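Local atomic coordinates of glycoside hydrolase family 81 (Clostridium thermocellum, PDB entry 6FOP), a protein that probably hydrolyses the beta-1,3-glucosidic bonds of laminarin-type glucans, as a family 81 glucanase linked to the cellulosome. Residues 237-242 and 671-676; 350-355 and 366-371; 429-434 and 508-513; 686-689 and 693-696. All blocks are in the same frame, centred on the assembly; numbering follows the deposited sequence. Where two conformers were deposited one is given.

Interaction 1: residues 237-242 and 671-676; sequences TESTLT and PLYSVF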
# COMPACT_ATOMS: atom_id res chain seq x y z
N THR A 237 12.56 -1.80 21.86
CA THR A 237 13.25 -2.82 22.62
C THR A 237 13.10 -4.18 21.96
O THR A 237 14.09 -4.89 21.79
CB THR A 237 12.73 -2.84 24.07
OG1 THR A 237 12.96 -1.55 24.67
CG2 THR A 237 13.44 -3.92 24.88
N GLU A 238 11.88 -4.51 21.51
CA GLU A 238 11.57 -5.83 20.93
C GLU A 238 11.71 -5.91 19.41
O GLU A 238 11.62 -7.00 18.84
CB GLU A 238 10.17 -6.28 21.40
CG GLU A 238 10.13 -6.47 22.92
CD GLU A 238 8.89 -7.20 23.47
OE1 GLU A 238 8.06 -7.74 22.70
OE2 GLU A 238 8.76 -7.23 24.71
N SER A 239 11.92 -4.77 18.75
CA SER A 239 11.99 -4.72 17.29
C SER A 239 10.74 -5.30 16.63
O SER A 239 10.82 -6.05 15.67
CB SER A 239 13.28 -5.37 16.75
OG SER A 239 13.59 -4.90 15.45
N THR A 240 9.58 -4.91 17.15
CA THR A 240 8.29 -5.38 16.63
C THR A 240 7.40 -4.20 16.24
O THR A 240 7.54 -3.10 16.76
CB THR A 240 7.51 -6.22 17.64
OG1 THR A 240 7.30 -5.46 18.84
CG2 THR A 240 8.24 -7.49 17.94
N LEU A 241 6.48 -4.49 15.34
CA LEU A 241 5.47 -3.53 14.91
C LEU A 241 4.10 -4.17 15.09
O LEU A 241 3.80 -5.18 14.46
CB LEU A 241 5.74 -3.13 13.46
CG LEU A 241 5.00 -1.97 12.81
CD1 LEU A 241 3.60 -2.39 12.47
CD2 LEU A 241 5.00 -0.74 13.69
N THR A 242 3.31 -3.61 16.01
CA THR A 242 1.99 -4.08 16.33
C THR A 242 0.94 -3.19 15.70
O THR A 242 1.05 -1.96 15.78
CB THR A 242 1.81 -4.09 17.84
OG1 THR A 242 2.75 -4.99 18.42
CG2 THR A 242 0.40 -4.53 18.23
N PRO A 671 16.53 1.46 15.63
CA PRO A 671 15.76 1.46 14.37
C PRO A 671 16.61 1.25 13.11
O PRO A 671 16.09 0.74 12.14
CB PRO A 671 15.09 2.82 14.31
CG PRO A 671 15.57 3.59 15.48
CD PRO A 671 16.41 2.73 16.37
N LEU A 672 17.88 1.66 13.12
CA LEU A 672 18.70 1.65 11.90
C LEU A 672 19.82 0.64 12.08
O LEU A 672 20.84 0.91 12.72
CB LEU A 672 19.21 3.04 11.57
CG LEU A 672 18.17 4.16 11.49
CD1 LEU A 672 18.86 5.49 11.17
CD2 LEU A 672 17.09 3.84 10.48
N TYR A 673 19.62 -0.55 11.54
CA TYR A 673 20.58 -1.63 11.60
C TYR A 673 20.32 -2.61 10.48
O TYR A 673 19.26 -2.58 9.85
CB TYR A 673 20.55 -2.36 12.94
CG TYR A 673 19.30 -3.21 13.17
CD1 TYR A 673 18.13 -2.64 13.66
CD2 TYR A 673 19.33 -4.57 12.95
CE1 TYR A 673 16.99 -3.43 13.89
CE2 TYR A 673 18.23 -5.37 13.17
CZ TYR A 673 17.07 -4.81 13.67
OH TYR A 673 16.01 -5.65 13.91
N SER A 674 21.29 -3.48 10.23
CA SER A 674 21.09 -4.71 9.46
C SER A 674 22.16 -5.72 9.84
O SER A 674 23.29 -5.34 10.23
CB SER A 674 21.05 -4.49 7.94
OG SER A 674 19.87 -3.80 7.54
N VAL A 675 21.82 -6.99 9.70
CA VAL A 675 22.74 -8.09 9.96
C VAL A 675 22.92 -8.90 8.70
O VAL A 675 21.95 -9.17 7.98
CB VAL A 675 22.25 -9.00 11.10
CG1 VAL A 675 23.28 -10.08 11.44
CG2 VAL A 675 21.91 -8.16 12.34
N PHE A 676 24.17 -9.25 8.43
CA PHE A 676 24.57 -10.01 7.25
C PHE A 676 25.27 -11.29 7.70
O PHE A 676 25.88 -11.32 8.78
CB PHE A 676 25.50 -9.16 6.38
CG PHE A 676 24.92 -7.84 5.95
CD1 PHE A 676 24.95 -6.74 6.79
CD2 PHE A 676 24.28 -7.72 4.72
CE1 PHE A 676 24.38 -5.53 6.41
CE2 PHE A 676 23.70 -6.52 4.34
CZ PHE A 676 23.76 -5.43 5.18

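Interaction 2: residues 350-355 and 366-371; sequences SCALPI and DRFISF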
# COMPACT_ATOMS: atom_id res chain seq x y z
N SER A 350 20.85 10.44 -4.02
CA SER A 350 20.71 10.00 -2.63
C SER A 350 21.45 8.71 -2.33
O SER A 350 21.97 8.54 -1.21
CB SER A 350 19.24 9.82 -2.28
OG SER A 350 18.50 11.02 -2.39
N CYS A 351 21.46 7.81 -3.31
CA CYS A 351 22.14 6.54 -3.18
C CYS A 351 23.66 6.62 -3.45
O CYS A 351 24.42 5.83 -2.90
CB CYS A 351 21.47 5.48 -4.05
SG CYS A 351 19.81 5.02 -3.53
N ALA A 352 24.09 7.60 -4.24
CA ALA A 352 25.53 7.75 -4.54
C ALA A 352 26.26 8.59 -3.52
O ALA A 352 27.47 8.43 -3.32
CB ALA A 352 25.70 8.34 -5.91
N LEU A 353 25.55 9.53 -2.88
CA LEU A 353 26.16 10.47 -1.95
C LEU A 353 27.04 9.80 -0.88
O LEU A 353 28.22 10.19 -0.72
CB LEU A 353 25.07 11.34 -1.33
CG LEU A 353 25.48 12.29 -0.22
CD1 LEU A 353 26.60 13.25 -0.66
CD2 LEU A 353 24.28 13.06 0.31
N PRO A 354 26.52 8.81 -0.16
CA PRO A 354 27.36 8.20 0.89
C PRO A 354 28.59 7.48 0.33
O PRO A 354 29.61 7.36 1.05
CB PRO A 354 26.42 7.21 1.57
CG PRO A 354 25.33 6.99 0.61
CD PRO A 354 25.16 8.26 -0.14
N ILE A 355 28.50 6.99 -0.90
CA ILE A 355 29.64 6.30 -1.52
C ILE A 355 30.75 7.33 -1.77
O ILE A 355 31.94 7.07 -1.48
CB ILE A 355 29.21 5.56 -2.79
CG1 ILE A 355 28.11 4.54 -2.46
CG2 ILE A 355 30.40 4.90 -3.47
CD1 ILE A 355 27.42 3.92 -3.66
N ASP A 366 30.12 17.21 -2.74
CA ASP A 366 29.62 18.57 -2.79
C ASP A 366 28.69 18.80 -4.00
O ASP A 366 27.67 19.49 -3.87
CB ASP A 366 30.78 19.56 -2.84
CG ASP A 366 31.54 19.69 -1.53
OD1 ASP A 366 31.11 19.19 -0.47
OD2 ASP A 366 32.63 20.33 -1.58
N ARG A 367 29.03 18.21 -5.15
CA ARG A 367 28.16 18.36 -6.32
C ARG A 367 26.78 17.71 -6.07
O ARG A 367 25.75 18.27 -6.40
CB ARG A 367 28.81 17.77 -7.57
CG ARG A 367 29.90 18.68 -8.11
CD ARG A 367 30.11 18.54 -9.61
NE ARG A 367 28.88 18.67 -10.41
CZ ARG A 367 28.85 18.74 -11.75
NH1 ARG A 367 29.99 18.72 -12.48
NH2 ARG A 367 27.69 18.81 -12.37
N PHE A 368 26.80 16.54 -5.45
CA PHE A 368 25.56 15.82 -5.19
C PHE A 368 24.71 16.58 -4.18
O PHE A 368 23.53 16.84 -4.44
CB PHE A 368 25.86 14.40 -4.66
CG PHE A 368 26.57 13.48 -5.63
CD1 PHE A 368 26.42 13.60 -6.99
CD2 PHE A 368 27.38 12.45 -5.15
CE1 PHE A 368 27.06 12.74 -7.86
CE2 PHE A 368 28.00 11.59 -6.03
CZ PHE A 368 27.86 11.76 -7.37
N ILE A 369 25.28 16.92 -3.02
CA ILE A 369 24.55 17.65 -1.95
C ILE A 369 24.03 18.98 -2.44
O ILE A 369 22.91 19.38 -2.15
CB ILE A 369 25.40 17.90 -0.68
CG1 ILE A 369 25.64 16.58 0.02
CG2 ILE A 369 24.71 18.87 0.29
CD1 ILE A 369 26.53 16.62 1.24
N SER A 370 24.87 19.71 -3.19
CA SER A 370 24.48 21.03 -3.70
C SER A 370 23.24 20.92 -4.59
O SER A 370 22.31 21.72 -4.48
CB SER A 370 25.62 21.67 -4.50
OG SER A 370 25.22 22.90 -5.08
N PHE A 371 23.25 19.95 -5.50
CA PHE A 371 22.10 19.77 -6.39
C PHE A 371 20.86 19.29 -5.63
O PHE A 371 19.76 19.77 -5.89
CB PHE A 371 22.40 18.85 -7.59
CG PHE A 371 21.32 18.92 -8.64
CD1 PHE A 371 21.28 19.99 -9.51
CD2 PHE A 371 20.30 17.98 -8.69
CE1 PHE A 371 20.29 20.11 -10.47
CE2 PHE A 371 19.31 18.09 -9.67
CZ PHE A 371 19.31 19.15 -10.55

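Interaction 3: residues 429-434 and 508-513; sequences QIALRD and GEATGN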
# COMPACT_ATOMS: atom_id res chain seq x y z
N GLN A 429 18.30 12.07 3.45
CA GLN A 429 19.76 12.03 3.39
C GLN A 429 20.36 13.39 3.77
O GLN A 429 21.39 13.43 4.47
CB GLN A 429 20.23 11.60 2.01
CG GLN A 429 19.91 10.16 1.61
CD GLN A 429 20.52 9.11 2.51
OE1 GLN A 429 21.44 9.39 3.28
NE2 GLN A 429 20.03 7.88 2.44
N ILE A 430 19.74 14.49 3.35
CA ILE A 430 20.19 15.80 3.81
C ILE A 430 20.03 15.92 5.33
O ILE A 430 20.96 16.37 6.02
CB ILE A 430 19.50 16.95 3.08
CG1 ILE A 430 19.83 16.92 1.60
CG2 ILE A 430 19.89 18.29 3.68
CD1 ILE A 430 18.94 17.76 0.76
N ALA A 431 18.88 15.52 5.85
CA ALA A 431 18.63 15.61 7.30
C ALA A 431 19.62 14.88 8.18
O ALA A 431 19.97 15.35 9.26
CB ALA A 431 17.21 15.16 7.60
N LEU A 432 20.12 13.74 7.70
CA LEU A 432 21.11 12.94 8.43
C LEU A 432 22.45 13.69 8.54
O LEU A 432 23.23 13.42 9.44
CB LEU A 432 21.34 11.59 7.73
CG LEU A 432 20.17 10.63 7.87
CD1 LEU A 432 20.28 9.50 6.85
CD2 LEU A 432 20.09 10.07 9.29
N ARG A 433 22.67 14.64 7.63
CA ARG A 433 23.91 15.40 7.54
C ARG A 433 23.80 16.84 8.01
O ARG A 433 24.81 17.47 8.30
CB ARG A 433 24.40 15.38 6.10
CG ARG A 433 24.78 13.99 5.62
CD ARG A 433 24.81 13.92 4.12
NE ARG A 433 25.34 12.64 3.67
CZ ARG A 433 24.66 11.49 3.58
NH1 ARG A 433 23.37 11.45 3.87
NH2 ARG A 433 25.24 10.39 3.18
N ASP A 434 22.59 17.38 8.07
CA ASP A 434 22.40 18.79 8.25
C ASP A 434 21.08 19.00 8.99
O ASP A 434 20.02 19.16 8.35
CB ASP A 434 22.43 19.53 6.92
CG ASP A 434 22.35 21.01 7.06
OD1 ASP A 434 22.02 21.50 8.15
OD2 ASP A 434 22.58 21.70 6.04
N GLY A 508 12.18 10.62 9.97
CA GLY A 508 11.76 10.65 11.35
C GLY A 508 12.90 10.43 12.31
O GLY A 508 13.07 11.17 13.28
N GLU A 509 13.74 9.45 12.04
CA GLU A 509 14.85 9.21 12.92
C GLU A 509 15.88 10.35 12.84
O GLU A 509 16.39 10.78 13.87
CB GLU A 509 15.50 7.87 12.59
CG GLU A 509 16.62 7.45 13.53
CD GLU A 509 16.21 7.19 14.96
OE1 GLU A 509 15.00 7.18 15.32
OE2 GLU A 509 17.12 7.00 15.77
N ALA A 510 16.14 10.86 11.63
CA ALA A 510 17.12 11.95 11.48
C ALA A 510 16.71 13.22 12.20
O ALA A 510 17.55 13.97 12.68
CB ALA A 510 17.33 12.27 10.01
N THR A 511 15.40 13.48 12.25
CA THR A 511 14.89 14.70 12.86
C THR A 511 14.43 14.51 14.29
O THR A 511 13.95 15.47 14.92
CB THR A 511 13.75 15.31 12.01
OG1 THR A 511 12.67 14.38 11.92
CG2 THR A 511 14.23 15.68 10.59
N GLY A 512 14.60 13.31 14.84
CA GLY A 512 14.16 13.03 16.21
C GLY A 512 12.66 13.03 16.44
O GLY A 512 12.21 13.34 17.54
N ASN A 513 11.90 12.71 15.39
CA ASN A 513 10.45 12.71 15.45
C ASN A 513 9.94 11.26 15.46
O ASN A 513 9.83 10.61 14.40
CB ASN A 513 9.87 13.53 14.29
CG ASN A 513 8.37 13.69 14.37
OD1 ASN A 513 7.67 12.79 14.84
ND2 ASN A 513 7.88 14.82 13.91
O HOH W 1 18.04 16.30 11.13

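Interaction 4: residues 686-689 and 693-696; sequences VYNA and AKKV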
# COMPACT_ATOMS: atom_id res chain seq x y z
N VAL A 686 25.19 -0.85 12.20
CA VAL A 686 24.27 0.07 12.88
C VAL A 686 24.53 1.50 12.40
O VAL A 686 25.68 1.90 12.25
CB VAL A 686 24.48 0.04 14.39
CG1 VAL A 686 23.65 1.09 15.11
CG2 VAL A 686 24.19 -1.34 14.93
N TYR A 687 23.47 2.29 12.24
CA TYR A 687 23.61 3.72 12.08
C TYR A 687 22.97 4.40 13.28
O TYR A 687 21.80 4.13 13.61
CB TYR A 687 23.02 4.27 10.77
CG TYR A 687 23.42 5.72 10.62
CD1 TYR A 687 24.71 6.05 10.22
CD2 TYR A 687 22.58 6.75 10.98
CE1 TYR A 687 25.12 7.36 10.16
CE2 TYR A 687 23.00 8.08 10.91
CZ TYR A 687 24.28 8.38 10.49
OH TYR A 687 24.72 9.68 10.43
N ASN A 688 23.71 5.27 13.94
CA ASN A 688 23.19 6.09 15.03
C ASN A 688 22.96 7.49 14.51
O ASN A 688 23.92 8.25 14.33
CB ASN A 688 24.18 6.08 16.20
CG ASN A 688 23.74 6.91 17.38
OD1 ASN A 688 22.66 7.53 17.39
ND2 ASN A 688 24.58 6.93 18.41
N ALA A 689 21.70 7.85 14.32
CA ALA A 689 21.32 9.17 13.84
C ALA A 689 21.13 10.19 14.97
O ALA A 689 20.77 11.33 14.71
CB ALA A 689 20.06 9.08 13.01
N ALA A 693 25.83 8.77 22.08
CA ALA A 693 26.24 7.38 21.87
C ALA A 693 25.11 6.41 22.24
O ALA A 693 24.33 6.68 23.16
CB ALA A 693 27.47 7.07 22.68
N LYS A 694 25.03 5.31 21.49
CA LYS A 694 24.02 4.27 21.69
C LYS A 694 24.70 2.97 22.01
O LYS A 694 25.75 2.64 21.43
CB LYS A 694 23.18 4.05 20.42
CG LYS A 694 22.04 5.00 20.18
CD LYS A 694 21.32 4.59 18.89
CE LYS A 694 20.23 5.59 18.52
NZ LYS A 694 19.17 5.61 19.59
N LYS A 695 24.11 2.20 22.92
CA LYS A 695 24.46 0.81 23.09
C LYS A 695 23.37 0.00 22.41
O LYS A 695 22.20 0.11 22.79
CB LYS A 695 24.53 0.42 24.56
CG LYS A 695 24.89 -1.04 24.78
CD LYS A 695 24.68 -1.46 26.23
CE LYS A 695 25.93 -1.34 27.05
NZ LYS A 695 25.70 -2.03 28.35
N VAL A 696 23.76 -0.78 21.41
CA VAL A 696 22.83 -1.60 20.61
C VAL A 696 23.10 -3.05 20.91
O VAL A 696 24.24 -3.53 20.80
CB VAL A 696 22.98 -1.31 19.10
CG1 VAL A 696 22.02 -2.21 18.31
CG2 VAL A 696 22.75 0.17 18.82

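Interaction 1: residues 237-242 and 671-676
Ser-239 and Tyr-673 meet through their hydroxyl groups: OG of Ser-239 lies 3.0 Å from OH of Tyr-673. The serine oxygen stands at the edge of the phenol ring, in its plane; CZ of Tyr-673 is 3.9 Å from Ser-239 OG, so the oxygen meets the hydroxyl end of the ring rather than a face. Each hydroxyl also has a partner beyond the pair: Ser-239 OG is hydrogen-bonded to the carbonyl O of Tyr-302, and Tyr-673 OH weakly to the backbone N of Ala-668. Ser-239 has positive phi (55°) and forms, with Thr-240 opposite Asn-235, a G1 beta bulge at the start of strand 240-251. On the other side, CG of Tyr-673 sits between its own N and carbonyl carbon (chi1 70°), which carries the ring off strand 673-678 toward the bulge. Tyr-302 also bonds Pro-671 O with its hydroxyl, and so joins the two segments. The chemistry is that of a small polar junction inside a buried contact: the carbonyl of Tyr-302 gives Ser-239 OG a firm partner, while the amide of Ala-668, in the loop before strand 673-678, gives Tyr-673 OH a weak one.

Interaction 2: residues 350-355 and 366-371
Two consecutive helices, 339-359 and 362-379, form an antiparallel helical hairpin, consistent with the (alpha/alpha)6 barrel of the family 81 C-terminal domain, and this contact lies close to its turn. The short axes of 350-355 and 366-371 approach to 9.5 Å at an angle of 144°, and the backbones are nearest at Leu-353 and Phe-368, whose CA atoms are 6.3 Å apart. Two side chains on each helix do the packing. The Phe-368 ring is turned toward the first helix, its CE2 4.0 Å from CB of Ala-352 and its CD2 4.0 Å from CA of Leu-353; both carbons approach the ring obliquely. CG of Phe-368 is anti to its carbonyl carbon (chi1 -64°), a setting that brings the ring against the backbone of 352-353. Leu-353 packs on Ile-369 beside the ring. Its CG is anti to the backbone N (chi1 174°), and CD1 approaches CG1 of Ile-369 in the conformer given; two were deposited, so the exact fit is doubtful. Helix 317-329 adds Leu-327, which touches Ala-352 and Phe-368, and Arg-433 of helix 416-433 packs on Leu-353 and Pro-354. At Pro-354 the helix kinks: proline has no N-H to give, and Ile-355 N makes a weak bond to Ala-352 O in place of the regular one to Cys-351 O. No hydrogen bond crosses between the segments: the 197 Å² buried here comes from carbon against carbon, and cohesion depends on the fit of aliphatic branches and ring rather than on polar pairing.

Interaction 3: residues 429-434 and 508-513
The ends of helices 416-433 and 494-511 come together with the CA atoms of Leu-432 and Ala-510 only 5.1 Å apart, close enough for the methyls of Ala-431 and Ala-510 to touch. Both helices belong to the helical C-terminal domain of family 81. The second helix finishes in a Schellman motif, with Gly-512 at positive phi (68°) and Asn-513 N bonded back to Gly-508 O; Asn-513 then N-caps the next helix, as Asp-434 does after the first. Ala-510 is the centre of the apolar contact: its CB lies 3.8 Å from CB of Ala-431 and 3.6 Å from CD2 of Leu-432. With CG anti to the carbonyl carbon (chi1 -71°), the end of Leu-432 comes nearer the other helix and CD2 meets the alanine methyl. Beside these carbons a water links the two backbones, donating to Ala-431 O at 2.9 Å and to Ala-510 O at 2.8 Å, and so gives each of two carbonyls near the helix ends a donor. On another side of helix 416-433, Arg-433 has a salt bridge from NE to Glu-357. Its NH1 bonds twice to Gln-429, and the two acceptors are met differently: the donor stands above the carbonyl plane of the backbone O, but lies in the carbonyl plane of OE1, on a lone pair, with an N-H...O angle of 157°.

Interaction 4: residues 686-689 and 693-696
Asn-688 lays its amide across the aliphatic chain of Lys-694, the two side chains crossing obliquely: OD1 of Asn-688 is 3.3 Å from CE of Lys-694, and ND2 of Asn-688 is 3.6 Å from CG of Lys-694. The amide is thus spread along the lysine's methylenes. With CG anti to the backbone N (chi1 -180°), the asparagine extends from its strand toward the facing segment, and its polar atoms are held: OD1 by the hydroxyl of Ser-690, ND2 by the carbonyl oxygens of Ser-692, in the connecting turn, and Val-706, on strand 703-706. These bonds fix the rotation of the amide. The contact joins strand 681-688, part of a four-stranded antiparallel sheet near the C-terminus, to strand 694-697, which pairs in a separate hairpin with strand 703-706. No hydrogen bond links the two segments directly, and the CA atoms of Asn-688 and Lys-694 are 7.0 Å apart, so side chains fill the gap between them. Farther along, Val-686 and Val-696 reach toward each other tip to tip, CG1 of Val-686 lying 3.9 Å from CG2 of Val-696 and CG2 of Val-686 lying 4.1 Å from CG1 of Val-696. Val-706 of the hairpin also touches Val-686, while Val-696 packs on Asp-669 and Thr-670.

In the fold
Along the chain, interactions 2 and 3 follow one another inside the long loop closed by interaction 1, and interaction 4 comes last. Interactions 2 and 3, with centres about 15 Å apart, lie in the helical domain and touch where Ser-350 O meets CG of Gln-429. Interactions 1 and 4, with centres about 12 Å apart, share the C-terminal antiparallel sheet through neighbouring strands 673-678 and 681-688. Interaction 3 ties the helical domain to both of them: Glu-509 packs on Pro-671 and Leu-672 of interaction 1, while Leu-432 meets Tyr-687 and Ala-689 of interaction 4. Interactions 1 and 2, about 27 Å between centres, do not touch. The C-terminal sheet is thus packed against helix ends and comes up against the bulged turn before strand 240-251 at interaction 1.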